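Local coordinates for protein DR hemagglutinin structural subunit (Escherichia coli, PDB 1UT1) that forms the adhesive fimbrial subunit of uropathogenic strains, binding the Dr blood group antigen, mediating adherence to the upper urinary tract and agglutinating human erythrocytes, at the interface of chains A and B. Sequence-based numbering; all coordinates share one arbitrary frame. Chains: chain A/B, DR hemagglutinin structural subunit.

The interface of chains A and B. Residues chain A 23, 30-32, 36, 38; chain B 15-17.
A:Val30 and B:Gly15 pair as a parallel beta bridge, a short strand contact between two copies of the adhesin; the interface as a whole is not an exact two-fold. It helps tie the deposited trimer together, which may not be the arrangement of subunits in the fimbria. B:Thr16 is the central residue, with 84 Å² of its surface hidden by chain A. Its backbone N donates to the carbonyl O of A:Val30 at 3.0 Å. Its hydroxyl OG1 accepts from the backbone N of A:Val32 at 2.9 Å. OG1 lies between its own backbone N and carbonyl carbon (chi1 62°), which turns the hydroxyl toward the A:Val32 backbone. The methyl CG2 points instead to A:Ala38 CB, 3.9 Å away, and to A:Thr36 OG1. The side chains of A:Thr36 and B:Thr16 pass each other in opposite directions, though A:Thr36 is poorly ordered. Water extends the join: water 1 links A:Val32 O (2.7 Å) to B:Thr17 O (2.8 Å). Water 2 also lies between B:Thr17 N and O and A:Thr36 OG1, a link made less certain by the poor order of A:Thr36. In the fold, strand 29-32 reaches out from the body of chain A and lies along chain B beside the start of strand 16-25, which suggests an exchange of segments between subunits; A:Thr23 and A:Ala38 sit at the foot of this excursion.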
# COMPACT_ATOMS: atom_id res chain seq x y z
N THR A 23 2.84 2.40 -14.98
CA THR A 23 2.30 3.71 -15.28
C THR A 23 2.64 4.03 -16.74
O THR A 23 3.81 3.95 -17.16
CB THR A 23 2.88 4.78 -14.35
OG1 THR A 23 2.45 4.51 -13.01
CG2 THR A 23 2.42 6.17 -14.80
N VAL A 30 6.85 13.10 -16.63
CA VAL A 30 7.33 13.76 -15.42
C VAL A 30 7.28 12.79 -14.24
O VAL A 30 6.18 12.43 -13.78
CB VAL A 30 6.49 14.98 -15.12
CG1 VAL A 30 7.03 15.70 -13.89
CG2 VAL A 30 6.48 15.94 -16.39
N ARG A 31 8.46 12.34 -13.81
CA ARG A 31 8.57 11.35 -12.72
C ARG A 31 8.55 12.11 -11.41
O ARG A 31 9.28 13.06 -11.23
CB ARG A 31 9.89 10.53 -12.83
CG ARG A 31 10.17 9.89 -14.19
CD ARG A 31 9.26 8.70 -14.44
NE ARG A 31 9.86 7.43 -14.03
CZ ARG A 31 10.20 6.46 -14.87
NH1 ARG A 31 10.04 6.62 -16.18
NH2 ARG A 31 10.72 5.33 -14.40
N VAL A 32 7.64 11.72 -10.53
CA VAL A 32 7.49 12.36 -9.24
C VAL A 32 7.74 11.33 -8.15
O VAL A 32 7.09 10.28 -8.11
CB VAL A 32 6.08 12.91 -9.08
CG1 VAL A 32 5.92 13.64 -7.71
CG2 VAL A 32 5.74 13.84 -10.26
N THR A 36 9.41 4.26 -10.07
CA THR A 36 8.44 3.19 -10.25
C THR A 36 8.44 2.82 -11.73
O THR A 36 8.95 3.57 -12.55
CB THR A 36 7.02 3.60 -9.79
OG1 THR A 36 6.59 4.74 -10.53
CG2 THR A 36 7.01 3.94 -8.30
N ALA A 38 7.53 2.82 -15.21
CA ALA A 38 6.75 3.65 -16.13
C ALA A 38 7.24 3.46 -17.57
O ALA A 38 8.44 3.29 -17.79
CB ALA A 38 6.87 5.12 -15.75
N GLY B 15 3.03 11.02 -16.28
CA GLY B 15 4.14 10.86 -15.35
C GLY B 15 3.72 9.96 -14.21
O GLY B 15 2.69 9.27 -14.27
N THR B 16 4.53 9.95 -13.16
CA THR B 16 4.25 9.13 -12.00
C THR B 16 3.74 9.99 -10.82
O THR B 16 3.61 11.21 -10.92
CB THR B 16 5.47 8.30 -11.61
OG1 THR B 16 6.55 9.16 -11.27
CG2 THR B 16 5.88 7.39 -12.79
N THR B 17 3.39 9.32 -9.73
CA THR B 17 2.75 9.98 -8.59
C THR B 17 3.60 9.78 -7.34
O THR B 17 4.07 8.69 -7.06
CB THR B 17 1.35 9.33 -8.33
OG1 THR B 17 0.50 9.55 -9.47
CG2 THR B 17 0.66 9.91 -7.04
O HOH W 1 6.68 7.66 -7.49
O HOH W 2 4.13 6.35 -9.19